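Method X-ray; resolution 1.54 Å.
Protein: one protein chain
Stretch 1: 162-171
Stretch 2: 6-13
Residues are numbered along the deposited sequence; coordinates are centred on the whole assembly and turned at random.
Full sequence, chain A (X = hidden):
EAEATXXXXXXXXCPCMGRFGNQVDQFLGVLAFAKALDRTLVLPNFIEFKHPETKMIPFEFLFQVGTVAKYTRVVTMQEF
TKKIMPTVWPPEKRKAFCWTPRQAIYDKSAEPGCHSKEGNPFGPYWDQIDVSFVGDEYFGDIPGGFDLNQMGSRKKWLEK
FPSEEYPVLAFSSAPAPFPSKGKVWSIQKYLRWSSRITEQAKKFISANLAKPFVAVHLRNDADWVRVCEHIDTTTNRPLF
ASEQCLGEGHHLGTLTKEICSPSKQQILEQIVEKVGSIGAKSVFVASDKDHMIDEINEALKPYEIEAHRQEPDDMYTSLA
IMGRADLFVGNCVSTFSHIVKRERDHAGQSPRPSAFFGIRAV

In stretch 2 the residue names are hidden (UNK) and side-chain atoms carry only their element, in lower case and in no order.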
# COMPACT_ATOMS: atom_id res chain seq x y z
N PRO A 162 13.81 -15.26 9.57
CA PRO A 162 13.95 -16.56 10.24
C PRO A 162 13.03 -16.68 11.45
O PRO A 162 12.68 -15.67 12.07
CB PRO A 162 15.42 -16.57 10.70
CG PRO A 162 16.09 -15.48 9.91
CD PRO A 162 15.04 -14.45 9.69
N SER A 163 12.66 -17.92 11.78
CA SER A 163 11.71 -18.21 12.84
C SER A 163 12.16 -17.76 14.23
O SER A 163 11.33 -17.35 15.04
CB SER A 163 11.41 -19.71 12.87
OG SER A 163 11.64 -20.31 11.60
N GLU A 164 13.46 -17.85 14.52
CA GLU A 164 13.97 -17.54 15.86
C GLU A 164 13.74 -16.08 16.28
O GLU A 164 13.25 -15.82 17.40
CB GLU A 164 15.45 -17.93 15.98
CG GLU A 164 16.09 -17.60 17.34
CD GLU A 164 15.83 -18.64 18.44
OE1 GLU A 164 14.75 -19.27 18.46
OE2 GLU A 164 16.73 -18.81 19.30
N GLU A 165 14.08 -15.14 15.41
CA GLU A 165 13.85 -13.72 15.68
C GLU A 165 12.43 -13.29 15.31
O GLU A 165 11.87 -12.39 15.96
CB GLU A 165 14.86 -12.84 14.93
CG GLU A 165 14.72 -11.32 15.20
CD GLU A 165 14.91 -10.92 16.67
OE1 GLU A 165 15.72 -11.55 17.38
OE2 GLU A 165 14.24 -9.96 17.12
N TYR A 166 11.85 -13.95 14.30
CA TYR A 166 10.50 -13.62 13.79
C TYR A 166 9.54 -14.81 13.91
O TYR A 166 9.15 -15.42 12.89
CB TYR A 166 10.55 -13.12 12.34
CG TYR A 166 11.46 -11.94 12.16
CD1 TYR A 166 11.03 -10.66 12.50
CD2 TYR A 166 12.76 -12.10 11.67
CE1 TYR A 166 11.87 -9.57 12.36
CE2 TYR A 166 13.60 -11.01 11.51
CZ TYR A 166 13.15 -9.75 11.85
OH TYR A 166 13.99 -8.67 11.71
N PRO A 167 9.14 -15.14 15.14
CA PRO A 167 8.26 -16.29 15.35
C PRO A 167 6.87 -16.06 14.76
O PRO A 167 6.18 -17.03 14.42
CB PRO A 167 8.18 -16.40 16.88
CG PRO A 167 8.62 -15.08 17.40
CD PRO A 167 9.60 -14.56 16.42
N VAL A 168 6.48 -14.79 14.66
CA VAL A 168 5.14 -14.44 14.18
C VAL A 168 5.23 -13.32 13.15
O VAL A 168 5.69 -12.22 13.47
CB VAL A 168 4.16 -14.02 15.32
CG1 VAL A 168 2.79 -13.60 14.72
CG2 VAL A 168 3.99 -15.14 16.35
N LEU A 169 4.78 -13.57 11.92
CA LEU A 169 4.65 -12.50 10.95
C LEU A 169 3.23 -11.97 11.09
O LEU A 169 2.28 -12.73 10.96
CB LEU A 169 4.86 -13.02 9.52
CG LEU A 169 6.22 -13.26 8.86
CD1 LEU A 169 7.42 -13.37 9.83
CD2 LEU A 169 6.18 -14.44 7.92
N ALA A 170 3.09 -10.68 11.37
CA ALA A 170 1.78 -10.08 11.60
C ALA A 170 1.47 -9.01 10.57
O ALA A 170 2.19 -8.04 10.45
CB ALA A 170 1.70 -9.49 13.01
N PHE A 171 0.37 -9.19 9.83
CA PHE A 171 0.00 -8.31 8.72
C PHE A 171 -1.33 -7.59 9.01
O PHE A 171 -2.36 -8.24 9.23
CB PHE A 171 -0.17 -9.13 7.44
CG PHE A 171 1.04 -9.92 7.02
CD1 PHE A 171 1.26 -11.22 7.49
CD2 PHE A 171 1.93 -9.40 6.07
CE1 PHE A 171 2.35 -11.96 7.07
CE2 PHE A 171 3.02 -10.13 5.65
CZ PHE A 171 3.25 -11.40 6.15
N UNK A 6 4.92 -24.59 16.58
CA UNK A 6 5.54 -24.74 15.27
C UNK A 6 6.92 -24.05 15.23
O UNK A 6 7.02 -22.82 15.34
c UNK A 6 4.60 -24.17 14.19
c UNK A 6 5.08 -24.44 12.76
o UNK A 6 6.25 -24.85 12.55
o UNK A 6 4.28 -24.21 11.83
N UNK A 7 8.00 -24.85 15.08
CA UNK A 7 9.35 -24.29 15.01
C UNK A 7 9.54 -23.29 13.87
O UNK A 7 10.41 -22.43 13.97
c UNK A 7 10.25 -25.51 14.78
c UNK A 7 7.97 -26.32 14.93
c UNK A 7 9.36 -26.66 14.49
N UNK A 8 8.75 -23.43 12.81
CA UNK A 8 8.80 -22.49 11.68
C UNK A 8 8.09 -21.17 11.96
O UNK A 8 8.28 -20.20 11.24
n UNK A 8 10.25 -24.46 10.41
c UNK A 8 8.21 -23.11 10.41
o UNK A 8 8.70 -24.83 8.82
c UNK A 8 9.08 -24.21 9.82
N UNK A 9 7.25 -21.15 12.99
CA UNK A 9 6.57 -19.92 13.35
C UNK A 9 5.17 -19.79 12.79
O UNK A 9 4.59 -20.77 12.26
N UNK A 10 4.63 -18.58 12.90
CA UNK A 10 3.22 -18.30 12.64
C UNK A 10 3.01 -17.10 11.73
O UNK A 10 3.87 -16.22 11.61
c UNK A 10 2.56 -21.52 16.43
c UNK A 10 2.46 -18.04 13.96
c UNK A 10 3.62 -20.64 16.47
c UNK A 10 2.48 -19.24 14.84
c UNK A 10 3.59 -19.51 15.67
c UNK A 10 1.43 -20.16 14.83
o UNK A 10 2.55 -22.66 17.20
c UNK A 10 1.47 -21.29 15.62
N UNK A 11 1.84 -17.06 11.10
CA UNK A 11 1.35 -15.88 10.41
C UNK A 11 0.01 -15.51 11.02
O UNK A 11 -0.83 -16.39 11.20
c UNK A 11 1.15 -16.15 8.89
c UNK A 11 2.50 -16.33 8.19
c UNK A 11 2.37 -17.10 6.89
c UNK A 11 0.36 -15.02 8.21
N UNK A 12 -0.18 -14.24 11.32
CA UNK A 12 -1.48 -13.72 11.80
C UNK A 12 -1.79 -12.47 11.00
O UNK A 12 -0.88 -11.71 10.64
c UNK A 12 -0.45 -12.42 13.77
c UNK A 12 -1.49 -13.47 13.34
c UNK A 12 -2.90 -13.10 13.82
N UNK A 13 -3.06 -12.27 10.68
CA UNK A 13 -3.44 -11.13 9.84
C UNK A 13 -4.85 -10.68 10.12
O UNK A 13 -5.67 -11.45 10.66
c UNK A 13 -5.61 -14.35 7.52
c UNK A 13 -5.37 -11.62 6.95
c UNK A 13 -6.57 -13.71 6.72
c UNK A 13 -4.41 -12.25 7.75
c UNK A 13 -4.53 -13.61 8.04
c UNK A 13 -3.27 -11.45 8.33
c UNK A 13 -6.47 -12.35 6.43
O HOH W 1 10.13 -20.22 9.51

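Position 6 carries two side-chain carbons, the second bearing two oxygens, and touches nothing on stretch 1: a carboxylate, Asp6. Its work is local. Its OD1 accepts a hydrogen bond from the backbone N of position 8 at 2.9 Å, and its backbone O accepts one from the N of position 9, also at 2.9 Å, closing a type I turn.

At position 7 three carbons close a ring onto the backbone nitrogen, so this is Pro7. The CA-to-CB bond of Pro7 points away from stretch 1, while the backbone O of Pro7 lies 3.1 Å from CB of Ser163.

Position 8 has two carbons, the second carrying one oxygen and one nitrogen, and its CA-to-CB bond points away from stretch 1. This is Asn8. A water bridges its backbone O, 2.5 Å from the water oxygen, to OG of Ser163, 2.6 Å from the same water.

Position 9 has no side-chain atoms: Gly9. The rule is strict here. With phi/psi of 97/-168 a CB would jam against the preceding carbonyl, and it would also sit 2.6 Å from O of Pro167, a clash.

Position 10 shows one carbon and then a six-carbon ring bearing an oxygen, with CB 4.1 Å from CG2 of Val168; it is Tyr10. Its OH reaches back to accept a hydrogen bond from N of Asp6 at 3.1 Å, tying the turn to the strand.

Four carbons at position 11, forked at the first with one arm two carbons long, identify Ile11. CG1 lies 4.1 Å from CD2 of Leu169, and CG2 meets the edge of the Phe171 ring, 3.8 Å from CE1.

Position 12 has one carbon carrying two others, hence Val12. Its CG1 packs 3.6 Å from CG1 of Val168 and 3.7 Å from CB of Ala170.

Position 13 is one carbon followed by a plain six-carbon ring, Phe13. Its CB is 4.0 Å from CB of Phe171, but the ring leads away.

The contact is a parallel strand pair, residues 168-171 beside 10-13. Hydrogen bonds alternate in direction: Tyr10 N to Pro167 O at 2.7 Å, Leu169 N to Tyr10 O at 2.8 Å, Val12 N to Leu169 O at 2.9 Å, and Phe171 N to Val12 O at 2.9 Å. Side chains alternate too, Val168, Ala170, Tyr10 and Val12 on one face, Leu169, Phe171, Ile11 and Phe13 on the other. The backbone ladder sets the register, apolar neighbours fill both faces, and the turn with its glycine leads into the pairing.

Stretch 2, residues 6-13: DPNGYIVF
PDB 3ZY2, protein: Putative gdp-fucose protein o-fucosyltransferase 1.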